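Long-range contacts in dTDP-4-amino-4,6-dideoxyglucose formyltransferase (Mycobacterium tuberculosis CAS/NITR204, PDB 5VYQ), which probably transfers a formyl group from a reduced folate cofactor to the sugar amino group of dTDP-4-amino-4,6-dideoxyglucose: residues Ile24-Asp29 against Leu78-His83; Arg97-His102 against Asp175-Gly180; Pro114-Ile119 against Leu220-His225. One frame throughout, in Å; residues are numbered along the deposited sequence.

All three contacts reach the nucleotide-sugar 0FX. Contacts 1 and 2 have their centres about 10 Å apart and both reach one sheet, where strands 78-82 and 97-102 are neighbours; Ser-81 OG and Asn-100 OD1, 2.8 Å apart, probably share a hydrogen bond. Contact 3 lies on the opposite side of the chain's centre, with its centre about 26 Å from that of contact 1 and 28 Å from that of contact 2. It still meets contact 2, through His-102 CE1 and Pro-114 CG at 3.6 Å. Contact 1 thus supplies a hydrogen-bond donor to the diphosphate, contact 2 a ligand of the lithium that also binds the sugar amine, and contact 3 a seat for the nucleoside.

Contact 1. Residues Ile24-Asp29 against Leu78-His83; sequences ILILTD and LVLSFH. With 0FX (dTDP-4-amino-4,6-dideoxyglucose), chain D.
Ile-26 lays its CG2 methyl over one face of the Phe-82 ring, 4.1 Å from the centroid and 26° off the normal, which makes this a CH-pi contact. Having CG1 beside the backbone N (chi1 -56°) leaves CG2 directed at that ring, while CG1 meets Leu-80 CD1 at 4.0 Å. On the other face of the sheet, Leu-25 CD2 and Leu-27 CD1 both rest on Val-79 CG1. Between these layers the backbones are stitched in parallel: Leu-25 N to Leu-78 O, Leu-80 N to Leu-25 O (2.7 Å), Leu-27 N to Leu-80 O and Phe-82 N to Leu-27 O.

The pairing slackens past Phe-82. Thr-28 OG1 still donates to Phe-82 O over 2.7 Å, in the carbonyl plane, but Asp-29 N reaches His-83 O over 3.2 Å with a bent N-H (144°) and from above that carbonyl's plane. Here His-83 leaves the sheet: its ND1 donates to 0FX O3P at 2.8 Å, and Glu-166 holds its NE2. Helix 31-43 covers the face bearing Ile-26 and Phe-82. Strands 47-50, 24-28, 78-82 and 97-102 lie parallel in that order with the diphosphate at their C-terminal ends, as in the Rossmann-like core of formyltransferases.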
loop_
_atom_site.group_PDB
_atom_site.type_symbol
_atom_site.label_atom_id
_atom_site.label_comp_id
_atom_site.label_asym_id
_atom_site.label_seq_id
_atom_site.Cartn_x
_atom_site.Cartn_y
_atom_site.Cartn_z
ATOM N N ILE A 24 -24.210 26.004 26.981
ATOM C CA ILE A 24 -23.323 24.899 26.647
ATOM C C ILE A 24 -21.981 25.419 26.158
ATOM O O ILE A 24 -21.927 26.347 25.326
ATOM C CB ILE A 24 -23.968 23.991 25.590
ATOM C CG1 ILE A 24 -25.322 23.484 26.104
ATOM C CG2 ILE A 24 -23.045 22.852 25.203
ATOM C CD1 ILE A 24 -26.096 22.610 25.147
ATOM N N LEU A 25 -20.919 24.778 26.632
ATOM C CA LEU A 25 -19.603 24.980 26.043
ATOM C C LEU A 25 -19.169 23.697 25.332
ATOM O O LEU A 25 -19.225 22.621 25.941
ATOM C CB LEU A 25 -18.636 25.264 27.160
ATOM C CG LEU A 25 -17.149 25.331 26.771
ATOM C CD1 LEU A 25 -16.927 26.488 25.804
ATOM C CD2 LEU A 25 -16.294 25.494 28.027
ATOM N N ILE A 26 -18.732 23.817 24.092
ATOM C CA ILE A 26 -18.090 22.714 23.360
ATOM C C ILE A 26 -16.620 23.045 23.170
ATOM O O ILE A 26 -16.288 24.116 22.661
ATOM C CB ILE A 26 -18.731 22.430 22.015
ATOM C CG1 ILE A 26 -20.231 22.159 22.234
ATOM C CG2 ILE A 26 -18.027 21.227 21.360
ATOM C CD1 ILE A 26 -20.950 21.643 21.009
ATOM N N LEU A 27 -15.772 22.122 23.585
ATOM C CA LEU A 27 -14.331 22.162 23.364
ATOM C C LEU A 27 -14.061 21.083 22.322
ATOM O O LEU A 27 -14.426 19.906 22.482
ATOM C CB LEU A 27 -13.570 21.919 24.658
ATOM C CG LEU A 27 -13.686 23.193 25.532
ATOM C CD1 LEU A 27 -13.688 22.795 26.985
ATOM C CD2 LEU A 27 -12.506 24.051 25.110
ATOM N N THR A 28 -13.372 21.453 21.252
ATOM C CA THR A 28 -13.102 20.528 20.151
ATOM C C THR A 28 -11.780 20.840 19.448
ATOM O O THR A 28 -11.482 21.997 19.164
ATOM C CB THR A 28 -14.266 20.586 19.150
ATOM O OG1 THR A 28 -14.081 19.642 18.093
ATOM C CG2 THR A 28 -14.489 21.979 18.587
ATOM N N ASP A 29 -11.007 19.803 19.166
ATOM C CA ASP A 29 -9.712 19.921 18.505
ATOM C C ASP A 29 -9.638 19.128 17.193
ATOM O O ASP A 29 -8.543 18.867 16.678
ATOM C CB ASP A 29 -8.598 19.468 19.449
ATOM C CG ASP A 29 -8.363 20.445 20.572
ATOM O OD1 ASP A 29 -8.468 21.658 20.335
ATOM O OD2 ASP A 29 -8.061 19.985 21.699
ATOM N N LEU A 78 -23.266 22.948 31.055
ATOM C CA LEU A 78 -22.868 21.663 30.441
ATOM C C LEU A 78 -21.612 21.926 29.602
ATOM O O LEU A 78 -21.540 22.912 28.860
ATOM C CB LEU A 78 -23.991 21.181 29.542
ATOM C CG LEU A 78 -23.712 19.986 28.619
ATOM C CD1 LEU A 78 -23.370 18.750 29.454
ATOM C CD2 LEU A 78 -24.867 19.681 27.661
ATOM N N VAL A 79 -20.613 21.075 29.728
ATOM C CA VAL A 79 -19.419 21.187 28.901
ATOM C C VAL A 79 -19.320 19.892 28.077
ATOM O O VAL A 79 -19.326 18.801 28.626
ATOM C CB VAL A 79 -18.148 21.393 29.761
ATOM C CG1 VAL A 79 -16.917 21.492 28.899
ATOM C CG2 VAL A 79 -18.279 22.658 30.580
ATOM N N LEU A 80 -19.175 20.048 26.777
ATOM C CA LEU A 80 -18.955 18.900 25.892
ATOM C C LEU A 80 -17.552 18.859 25.326
ATOM O O LEU A 80 -17.030 19.850 24.827
ATOM C CB LEU A 80 -19.933 18.998 24.745
ATOM C CG LEU A 80 -21.401 19.122 25.095
ATOM C CD1 LEU A 80 -22.280 19.166 23.863
ATOM C CD2 LEU A 80 -21.856 18.010 26.025
ATOM N N SER A 81 -16.938 17.684 25.426
ATOM C CA SER A 81 -15.688 17.387 24.725
ATOM C C SER A 81 -16.033 16.709 23.402
ATOM O O SER A 81 -16.502 15.557 23.379
ATOM C CB SER A 81 -14.789 16.499 25.578
ATOM O OG SER A 81 -13.755 15.862 24.810
ATOM N N PHE A 82 -15.827 17.448 22.310
ATOM C CA PHE A 82 -15.938 16.933 20.964
ATOM C C PHE A 82 -14.509 16.698 20.496
ATOM O O PHE A 82 -13.967 17.460 19.704
ATOM C CB PHE A 82 -16.732 17.906 20.086
ATOM C CG PHE A 82 -18.234 17.764 20.140
ATOM C CD1 PHE A 82 -18.885 17.294 21.248
ATOM C CD2 PHE A 82 -19.000 18.132 19.050
ATOM C CE1 PHE A 82 -20.270 17.205 21.283
ATOM C CE2 PHE A 82 -20.388 18.026 19.064
ATOM C CZ PHE A 82 -21.029 17.598 20.203
ATOM N N HIS A 83 -13.883 15.639 21.043
ATOM C CA HIS A 83 -12.506 15.338 20.755
ATOM C C HIS A 83 -11.590 16.478 21.191
ATOM O O HIS A 83 -10.704 16.924 20.435
ATOM C CB HIS A 83 -12.210 15.067 19.274
ATOM C CG HIS A 83 -13.011 13.990 18.595
ATOM N ND1 HIS A 83 -12.501 13.324 17.497
ATOM C CD2 HIS A 83 -14.273 13.522 18.764
ATOM C CE1 HIS A 83 -13.413 12.487 17.029
ATOM N NE2 HIS A 83 -14.484 12.569 17.797
HETATM O O4P 0FX D . -10.116 11.308 16.472
HETATM P P2 0FX D . -9.286 12.172 17.358
HETATM O O3P 0FX D . -9.715 13.617 17.482
HETATM O O1G 0FX D . -9.252 11.314 18.726
HETATM C C1G 0FX D . -8.194 11.412 19.663
HETATM C C2G 0FX D . -8.221 10.123 20.494
HETATM O O2G 0FX D . -8.105 9.040 19.561
HETATM C C3G 0FX D . -9.578 10.004 21.209
HETATM O O3G 0FX D . -9.731 8.715 21.854
HETATM C C4G 0FX D . -9.764 11.214 22.116
HETATM N N4A 0FX D . -11.108 11.080 22.725
HETATM C C5G 0FX D . -9.636 12.485 21.274
HETATM C C6G 0FX D . -9.507 13.670 22.228
HETATM O O5G 0FX D . -8.426 12.552 20.500
HETATM O OPP 0FX D . -7.730 12.121 16.946
HETATM P P 0FX D . -6.967 12.787 15.689
HETATM O O1P 0FX D . -5.645 13.213 16.201
HETATM O O2P 0FX D . -7.907 13.735 14.989
HETATM O O5 0FX D . -6.737 11.568 14.673
HETATM C C5 0FX D . -7.799 11.002 13.941
HETATM C C4 0FX D . -7.341 9.685 13.345
HETATM O O4 0FX D . -6.299 9.961 12.412
HETATM C C3 0FX D . -6.700 8.677 14.298
HETATM O O3 0FX D . -7.699 7.867 14.927
HETATM C C2 0FX D . -5.792 7.823 13.434
HETATM C C1 0FX D . -5.370 8.871 12.428
HETATM N N11 0FX D . -4.043 9.418 12.734
HETATM C C61 0FX D . -3.823 10.634 13.276
HETATM C C51 0FX D . -2.540 11.097 13.501
HETATM C C5A 0FX D . -2.341 12.444 14.148
HETATM C C21 0FX D . -2.927 8.720 12.280
HETATM O O21 0FX D . -3.125 7.559 11.701
HETATM N N31 0FX D . -1.675 9.129 12.490
HETATM C C41 0FX D . -1.479 10.344 13.049
HETATM O O41 0FX D . -0.204 10.745 13.224
#

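Contact 2. Residues Arg97-His102 against Asp175-Gly180; sequences RCVNVH and DAIRDG. With LI (lithium ion), chain M; FON (N-{[4-({[(6R)-2-amino-5-formyl-4-oxo-1,4,5,6,7,8-hexahydropteridin-6-yl]methyl}amino)phenyl]carbonyl}-L-glutamic acid), chain C; 0FX (dTDP-4-amino-4,6-dideoxyglucose), chain D.
In the Rossmann-like sheet of this formyltransferase, strand 97-102 packs against the last turn of helix 155-179, where Arg-97 engages the carbonyl of Ile-177. The two axes run nearly antiparallel (153°) and approach to 10.5 Å, a separation that side chains must bridge.

Arg-97 does so end-on. Its NH2 donates to Ile-177 O at 2.8 Å and its NH1 to the same oxygen at 3.0 Å, and that oxygen lies only 2° out of the guanidinium plane. A weaker, more bent bond runs from NH1 to Arg-178 O. The chain extends through CG and then turns at chi3 (54°), which brings the guanidinium under the helix end. Gly-180 CA sits over one face of the group, 3.6 Å above its plane and toward the rim, and Tyr-182 OH takes a further bond from NH2, fixing the rotation of the group. A positive charge beside these C-terminal carbonyls would probably be favoured by the helix dipole. Deeper in, Val-99 CG1 touches Ile-177 CG2 at 4.3 Å, and Ile-129 of strand 125-131 touches both residues.

The other end of the strand serves the ligands. Asn-100 presents ND2 3.0 Å from the formyl oxygen O3 of FON. His-102 binds lithium together with Asp-137 and a water: the metal lies 2.0 Å from the sugar amine N4A of 0FX, whereas its bond to His-102 ND1 is long at 2.5 Å.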
loop_
_atom_site.group_PDB
_atom_site.type_symbol
_atom_site.label_atom_id
_atom_site.label_comp_id
_atom_site.label_asym_id
_atom_site.label_seq_id
_atom_site.Cartn_x
_atom_site.Cartn_y
_atom_site.Cartn_z
ATOM N N ARG A 97 -21.481 19.407 34.802
ATOM C CA ARG A 97 -21.678 18.162 34.029
ATOM C C ARG A 97 -20.850 18.225 32.759
ATOM O O ARG A 97 -20.974 19.157 31.973
ATOM C CB ARG A 97 -23.162 17.971 33.704
ATOM C CG ARG A 97 -23.465 16.583 33.126
ATOM C CD ARG A 97 -24.948 16.270 33.209
ATOM N NE ARG A 97 -25.786 17.307 32.591
ATOM C CZ ARG A 97 -26.231 17.295 31.344
ATOM N NH1 ARG A 97 -26.933 18.308 30.876
ATOM N NH2 ARG A 97 -25.983 16.277 30.539
ATOM N N CYS A 98 -19.974 17.232 32.563
ATOM C CA CYS A 98 -19.124 17.196 31.397
ATOM C C CYS A 98 -19.400 15.875 30.679
ATOM O O CYS A 98 -19.511 14.811 31.312
ATOM C CB CYS A 98 -17.633 17.246 31.765
ATOM S SG CYS A 98 -17.086 18.789 32.547
ATOM N N VAL A 99 -19.511 15.964 29.365
ATOM C CA VAL A 99 -19.847 14.826 28.521
ATOM C C VAL A 99 -18.862 14.784 27.378
ATOM O O VAL A 99 -18.557 15.807 26.778
ATOM C CB VAL A 99 -21.303 14.983 28.017
ATOM C CG1 VAL A 99 -21.677 13.969 26.948
ATOM C CG2 VAL A 99 -22.247 14.811 29.182
ATOM N N ASN A 100 -18.390 13.579 27.076
ATOM C CA ASN A 100 -17.456 13.293 26.018
ATOM C C ASN A 100 -18.123 12.535 24.883
ATOM O O ASN A 100 -18.949 11.658 25.112
ATOM C CB ASN A 100 -16.337 12.419 26.591
ATOM C CG ASN A 100 -15.167 12.271 25.657
ATOM O OD1 ASN A 100 -14.746 13.227 24.993
ATOM N ND2 ASN A 100 -14.550 11.090 25.665
ATOM N N VAL A 101 -17.744 12.911 23.669
ATOM C CA VAL A 101 -18.063 12.135 22.501
ATOM C C VAL A 101 -16.784 11.496 21.970
ATOM O O VAL A 101 -15.889 12.179 21.485
ATOM C CB VAL A 101 -18.700 12.990 21.404
ATOM C CG1 VAL A 101 -18.931 12.139 20.166
ATOM C CG2 VAL A 101 -19.940 13.695 21.933
ATOM N N HIS A 102 -16.718 10.197 22.164
ATOM C CA HIS A 102 -15.476 9.426 22.004
ATOM C C HIS A 102 -15.598 8.449 20.847
ATOM O O HIS A 102 -16.551 7.615 20.818
ATOM C CB HIS A 102 -15.224 8.610 23.246
ATOM C CG HIS A 102 -14.099 7.628 23.156
ATOM N ND1 HIS A 102 -12.793 7.987 22.856
ATOM C CD2 HIS A 102 -14.080 6.297 23.414
ATOM C CE1 HIS A 102 -12.044 6.898 22.874
ATOM N NE2 HIS A 102 -12.801 5.865 23.196
ATOM N N ASP A 175 -30.994 16.292 22.440
ATOM C CA ASP A 175 -31.918 16.834 23.443
ATOM C C ASP A 175 -31.664 16.234 24.825
ATOM O O ASP A 175 -31.691 16.964 25.829
ATOM C CB ASP A 175 -33.394 16.617 23.070
ATOM C CG ASP A 175 -33.828 17.366 21.835
ATOM O OD1 ASP A 175 -33.051 18.155 21.261
ATOM O OD2 ASP A 175 -35.005 17.152 21.440
ATOM N N ALA A 176 -31.494 14.912 24.906
ATOM C CA ALA A 176 -31.291 14.250 26.206
ATOM C C ALA A 176 -29.991 14.717 26.856
ATOM O O ALA A 176 -29.890 14.880 28.079
ATOM C CB ALA A 176 -31.305 12.738 26.076
ATOM N N ILE A 177 -28.977 14.898 26.016
ATOM C CA ILE A 177 -27.691 15.352 26.481
ATOM C C ILE A 177 -27.800 16.744 27.061
ATOM O O ILE A 177 -27.342 17.030 28.177
ATOM C CB ILE A 177 -26.649 15.310 25.362
ATOM C CG1 ILE A 177 -26.336 13.868 24.975
ATOM C CG2 ILE A 177 -25.316 15.977 25.790
ATOM C CD1 ILE A 177 -25.733 13.706 23.589
ATOM N N ARG A 178 -28.436 17.605 26.291
ATOM C CA ARG A 178 -28.734 18.964 26.715
ATOM C C ARG A 178 -29.426 19.022 28.071
ATOM O O ARG A 178 -28.996 19.726 29.001
ATOM C CB ARG A 178 -29.543 19.670 25.615
ATOM C CG ARG A 178 -29.941 21.108 25.947
ATOM C CD ARG A 178 -31.085 21.601 25.063
ATOM N NE ARG A 178 -32.282 20.759 25.263
ATOM C CZ ARG A 178 -33.221 20.505 24.354
ATOM N NH1 ARG A 178 -33.146 21.020 23.136
ATOM N NH2 ARG A 178 -34.234 19.713 24.663
ATOM N N ASP A 179 -30.473 18.221 28.204
ATOM C CA ASP A 179 -31.363 18.323 29.339
ATOM C C ASP A 179 -30.915 17.466 30.502
ATOM O O ASP A 179 -31.447 17.586 31.592
ATOM C CB ASP A 179 -32.740 17.844 28.943
ATOM C CG ASP A 179 -33.444 18.779 27.967
ATOM O OD1 ASP A 179 -33.130 19.982 27.884
ATOM O OD2 ASP A 179 -34.319 18.281 27.235
ATOM N N GLY A 180 -29.968 16.576 30.292
ATOM C CA GLY A 180 -29.573 15.654 31.357
ATOM C C GLY A 180 -30.699 14.700 31.729
ATOM O O GLY A 180 -30.747 14.222 32.861
HETATM LI LI LI M . -11.562 9.756 24.112
HETATM N N1 FON C . -10.708 14.648 30.530
HETATM C C2 FON C . -10.952 13.633 31.352
HETATM N NA2 FON C . -10.856 13.854 32.695
HETATM N N3 FON C . -11.264 12.427 30.851
HETATM C C4 FON C . -11.351 12.173 29.522
HETATM O O4 FON C . -11.680 11.041 29.093
HETATM C C4A FON C . -11.121 13.287 28.586
HETATM N N5 FON C . -11.123 13.204 27.184
HETATM C C6 FON C . -10.282 14.207 26.510
HETATM C C7 FON C . -10.751 15.588 26.977
HETATM N N8 FON C . -10.618 15.652 28.412
HETATM C C8A FON C . -10.801 14.574 29.195
HETATM C C9 FON C . -8.770 13.980 26.725
HETATM N N10 FON C . -8.379 12.731 26.079
HETATM C C11 FON C . -4.512 11.199 26.098
HETATM C C12 FON C . -5.563 10.487 25.521
HETATM C C13 FON C . -6.847 11.021 25.527
HETATM C C14 FON C . -7.098 12.269 26.085
HETATM C C15 FON C . -6.061 12.992 26.665
HETATM C C16 FON C . -4.774 12.451 26.670
HETATM C C FON C . -3.104 10.589 26.080
HETATM O O FON C . -2.812 9.580 25.404
HETATM N N FON C . -2.164 11.202 26.807
HETATM C CA FON C . -0.758 10.802 26.821
HETATM C CB FON C . 0.184 11.960 26.453
HETATM C CG FON C . -0.169 12.474 25.052
HETATM C CD FON C . 0.879 13.301 24.334
HETATM O OE1 FON C . 2.079 13.165 24.651
HETATM O OE2 FON C . 0.508 14.067 23.405
HETATM C CT FON C . -0.424 10.243 28.172
HETATM O O1 FON C . 0.612 9.538 28.224
HETATM O O2 FON C . -1.179 10.483 29.148
HETATM C CP1 FON C . -11.769 12.305 26.568
HETATM O O3 FON C . -11.746 12.220 25.346
HETATM O O4P 0FX D . -10.116 11.308 16.472
HETATM P P2 0FX D . -9.286 12.172 17.358
HETATM O O3P 0FX D . -9.715 13.617 17.482
HETATM O O1G 0FX D . -9.252 11.314 18.726
HETATM C C1G 0FX D . -8.194 11.412 19.663
HETATM C C2G 0FX D . -8.221 10.123 20.494
HETATM O O2G 0FX D . -8.105 9.040 19.561
HETATM C C3G 0FX D . -9.578 10.004 21.209
HETATM O O3G 0FX D . -9.731 8.715 21.854
HETATM C C4G 0FX D . -9.764 11.214 22.116
HETATM N N4A 0FX D . -11.108 11.080 22.725
HETATM C C5G 0FX D . -9.636 12.485 21.274
HETATM C C6G 0FX D . -9.507 13.670 22.228
HETATM O O5G 0FX D . -8.426 12.552 20.500
HETATM O OPP 0FX D . -7.730 12.121 16.946
HETATM P P 0FX D . -6.967 12.787 15.689
HETATM O O1P 0FX D . -5.645 13.213 16.201
HETATM O O2P 0FX D . -7.907 13.735 14.989
HETATM O O5 0FX D . -6.737 11.568 14.673
HETATM C C5 0FX D . -7.799 11.002 13.941
HETATM C C4 0FX D . -7.341 9.685 13.345
HETATM O O4 0FX D . -6.299 9.961 12.412
HETATM C C3 0FX D . -6.700 8.677 14.298
HETATM O O3 0FX D . -7.699 7.867 14.927
HETATM C C2 0FX D . -5.792 7.823 13.434
HETATM C C1 0FX D . -5.370 8.871 12.428
HETATM N N11 0FX D . -4.043 9.418 12.734
HETATM C C61 0FX D . -3.823 10.634 13.276
HETATM C C51 0FX D . -2.540 11.097 13.501
HETATM C C5A 0FX D . -2.341 12.444 14.148
HETATM C C21 0FX D . -2.927 8.720 12.280
HETATM O O21 0FX D . -3.125 7.559 11.701
HETATM N N31 0FX D . -1.675 9.129 12.490
HETATM C C41 0FX D . -1.479 10.344 13.049
HETATM O O41 0FX D . -0.204 10.745 13.224
HETATM O O HOH W 1 -9.678 9.857 25.122
#

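Contact 3. Residues Pro114-Ile119 against Leu220-His225; sequences PQVFSI and LRALTH. With 0FX (dTDP-4-amino-4,6-dideoxyglucose), chain D.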
loop_
_atom_site.group_PDB
_atom_site.type_symbol
_atom_site.label_atom_id
_atom_site.label_comp_id
_atom_site.label_asym_id
_atom_site.label_seq_id
_atom_site.Cartn_x
_atom_site.Cartn_y
_atom_site.Cartn_z
ATOM N N PRO A 114 -8.732 4.467 18.877
ATOM C CA PRO A 114 -9.271 3.116 19.150
ATOM C C PRO A 114 -9.305 2.113 17.989
ATOM O O PRO A 114 -9.057 0.909 18.224
ATOM C CB PRO A 114 -10.691 3.424 19.647
ATOM C CG PRO A 114 -10.524 4.729 20.379
ATOM C CD PRO A 114 -9.552 5.517 19.509
ATOM N N GLN A 115 -9.705 2.543 16.796
ATOM C CA GLN A 115 -9.886 1.602 15.669
ATOM C C GLN A 115 -8.530 0.978 15.280
ATOM O O GLN A 115 -8.517 -0.131 14.768
ATOM C CB GLN A 115 -10.512 2.256 14.427
ATOM C CG GLN A 115 -9.655 3.236 13.593
ATOM C CD GLN A 115 -9.451 4.576 14.236
ATOM O OE1 GLN A 115 -10.123 4.923 15.231
ATOM N NE2 GLN A 115 -8.485 5.322 13.726
ATOM N N VAL A 116 -7.421 1.684 15.487
ATOM C CA VAL A 116 -6.100 1.113 15.207
ATOM C C VAL A 116 -5.931 -0.158 16.021
ATOM O O VAL A 116 -5.620 -1.228 15.512
ATOM C CB VAL A 116 -4.948 2.099 15.476
ATOM C CG1 VAL A 116 -3.629 1.394 15.315
ATOM C CG2 VAL A 116 -5.069 3.341 14.601
ATOM N N PHE A 117 -6.243 -0.053 17.294
ATOM C CA PHE A 117 -6.039 -1.134 18.222
ATOM C C PHE A 117 -7.106 -2.210 18.008
ATOM O O PHE A 117 -6.814 -3.436 18.096
ATOM C CB PHE A 117 -5.985 -0.577 19.659
ATOM C CG PHE A 117 -4.786 0.256 19.918
ATOM C CD1 PHE A 117 -3.594 -0.352 20.294
ATOM C CD2 PHE A 117 -4.813 1.639 19.743
ATOM C CE1 PHE A 117 -2.465 0.377 20.563
ATOM C CE2 PHE A 117 -3.666 2.367 19.995
ATOM C CZ PHE A 117 -2.498 1.744 20.378
ATOM N N SER A 118 -8.331 -1.813 17.667
ATOM C CA SER A 118 -9.361 -2.825 17.433
ATOM C C SER A 118 -9.191 -3.634 16.150
ATOM O O SER A 118 -9.565 -4.815 16.082
ATOM C CB SER A 118 -10.748 -2.189 17.429
ATOM O OG SER A 118 -11.138 -1.896 18.755
ATOM N N ILE A 119 -8.626 -3.016 15.128
ATOM C CA ILE A 119 -8.309 -3.789 13.928
ATOM C C ILE A 119 -7.378 -4.938 14.286
ATOM O O ILE A 119 -7.479 -6.023 13.722
ATOM C CB ILE A 119 -7.689 -2.881 12.841
ATOM C CG1 ILE A 119 -8.826 -2.040 12.255
ATOM C CG2 ILE A 119 -7.021 -3.663 11.712
ATOM C CD1 ILE A 119 -8.425 -0.842 11.456
ATOM N N LEU A 220 -0.588 -3.885 9.334
ATOM C CA LEU A 220 -0.391 -2.888 8.315
ATOM C C LEU A 220 -1.646 -2.072 8.045
ATOM O O LEU A 220 -1.585 -0.865 7.894
ATOM C CB LEU A 220 0.040 -3.489 6.998
ATOM C CG LEU A 220 1.392 -4.151 6.968
ATOM C CD1 LEU A 220 1.621 -4.586 5.527
ATOM C CD2 LEU A 220 2.453 -3.174 7.435
ATOM N N ARG A 221 -2.802 -2.735 7.987
ATOM C CA ARG A 221 -4.010 -1.970 7.671
ATOM C C ARG A 221 -4.414 -1.106 8.892
ATOM O O ARG A 221 -5.011 -0.038 8.751
ATOM C CB ARG A 221 -5.131 -2.939 7.229
ATOM C CG ARG A 221 -5.817 -3.773 8.283
ATOM C CD ARG A 221 -6.554 -4.937 7.635
ATOM N NE ARG A 221 -7.253 -5.828 8.565
ATOM C CZ ARG A 221 -8.552 -5.813 8.831
ATOM N NH1 ARG A 221 -9.365 -4.911 8.324
ATOM N NH2 ARG A 221 -9.033 -6.768 9.596
ATOM N N ALA A 222 -4.161 -1.614 10.100
ATOM C CA ALA A 222 -4.385 -0.809 11.290
ATOM C C ALA A 222 -3.597 0.508 11.272
ATOM O O ALA A 222 -4.066 1.524 11.824
ATOM C CB ALA A 222 -4.090 -1.602 12.548
ATOM N N LEU A 223 -2.400 0.479 10.663
ATOM C CA LEU A 223 -1.527 1.621 10.589
ATOM C C LEU A 223 -1.644 2.402 9.313
ATOM O O LEU A 223 -0.910 3.349 9.084
ATOM C CB LEU A 223 -0.065 1.176 10.801
ATOM C CG LEU A 223 0.190 0.548 12.170
ATOM C CD1 LEU A 223 1.531 -0.177 12.299
ATOM C CD2 LEU A 223 0.088 1.640 13.231
ATOM N N THR A 224 -2.628 2.034 8.499
ATOM C CA THR A 224 -2.905 2.693 7.280
ATOM C C THR A 224 -4.055 3.658 7.460
ATOM O O THR A 224 -5.178 3.290 7.795
ATOM C CB THR A 224 -3.163 1.697 6.145
ATOM O OG1 THR A 224 -1.955 0.951 5.874
ATOM C CG2 THR A 224 -3.485 2.474 4.876
ATOM N N HIS A 225 -3.782 4.927 7.181
ATOM C CA HIS A 225 -4.778 5.980 7.419
ATOM C C HIS A 225 -4.512 7.146 6.489
ATOM O O HIS A 225 -3.659 7.981 6.773
ATOM C CB HIS A 225 -4.732 6.460 8.877
ATOM C CG HIS A 225 -5.932 7.256 9.269
ATOM N ND1 HIS A 225 -6.842 6.830 10.218
ATOM C CD2 HIS A 225 -6.393 8.444 8.804
ATOM C CE1 HIS A 225 -7.777 7.755 10.352
ATOM N NE2 HIS A 225 -7.524 8.753 9.522
HETATM O O4P 0FX D . -10.116 11.308 16.472
HETATM P P2 0FX D . -9.286 12.172 17.358
HETATM O O3P 0FX D . -9.715 13.617 17.482
HETATM O O1G 0FX D . -9.252 11.314 18.726
HETATM C C1G 0FX D . -8.194 11.412 19.663
HETATM C C2G 0FX D . -8.221 10.123 20.494
HETATM O O2G 0FX D . -8.105 9.040 19.561
HETATM C C3G 0FX D . -9.578 10.004 21.209
HETATM O O3G 0FX D . -9.731 8.715 21.854
HETATM C C4G 0FX D . -9.764 11.214 22.116
HETATM N N4A 0FX D . -11.108 11.080 22.725
HETATM C C5G 0FX D . -9.636 12.485 21.274
HETATM C C6G 0FX D . -9.507 13.670 22.228
HETATM O O5G 0FX D . -8.426 12.552 20.500
HETATM O OPP 0FX D . -7.730 12.121 16.946
HETATM P P 0FX D . -6.967 12.787 15.689
HETATM O O1P 0FX D . -5.645 13.213 16.201
HETATM O O2P 0FX D . -7.907 13.735 14.989
HETATM O O5 0FX D . -6.737 11.568 14.673
HETATM C C5 0FX D . -7.799 11.002 13.941
HETATM C C4 0FX D . -7.341 9.685 13.345
HETATM O O4 0FX D . -6.299 9.961 12.412
HETATM C C3 0FX D . -6.700 8.677 14.298
HETATM O O3 0FX D . -7.699 7.867 14.927
HETATM C C2 0FX D . -5.792 7.823 13.434
HETATM C C1 0FX D . -5.370 8.871 12.428
HETATM N N11 0FX D . -4.043 9.418 12.734
HETATM C C61 0FX D . -3.823 10.634 13.276
HETATM C C51 0FX D . -2.540 11.097 13.501
HETATM C C5A 0FX D . -2.341 12.444 14.148
HETATM C C21 0FX D . -2.927 8.720 12.280
HETATM O O21 0FX D . -3.125 7.559 11.701
HETATM N N31 0FX D . -1.675 9.129 12.490
HETATM C C41 0FX D . -1.479 10.344 13.049
HETATM O O41 0FX D . -0.204 10.745 13.224
#
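The His-225 ring has the deoxyribose carbon C1 of 0FX over the centre of one face, 3.3 Å above its plane, and Gln-115 NE2 near the plane at its edge, 4.2 Å from ND1. The Arg-221 guanidinium carries a methyl on one face: Ile-119 CG2 stands 3.8 Å above it, offset toward the rim. That same methyl touches Arg-221 CG (3.6 Å) and Ala-222 CB (3.7 Å).

Ala-222 CB points into helix 114-121 and lies 3.4 Å from Val-116 O; the helices come close here, the CA atoms of Val-116 and Ala-222 being 4.7 Å apart. Val-116 CG1 leans on Leu-223 CD2. Gln-115 is folded by chi1 72° and chi2 -74°, which delivers NE2 to the deoxyribose hydroxyl O3 of 0FX in a nearly straight bond (2.9 Å, 176°).

The polar ends find partners outside the two segments. Ser-155 OG bonds both Gln-115 NE2 and His-225 ND1, while Asn-218 and the carbonyls of Glu-150 and Asp-153 hold the Arg-221 guanidinium. The helices are therefore joined by apolar contacts, while Gln-115 NE2 grips the O3 hydroxyl and the His-225 face covers C1; the shared Ser-155 probably positions both side chains against the deoxyribose.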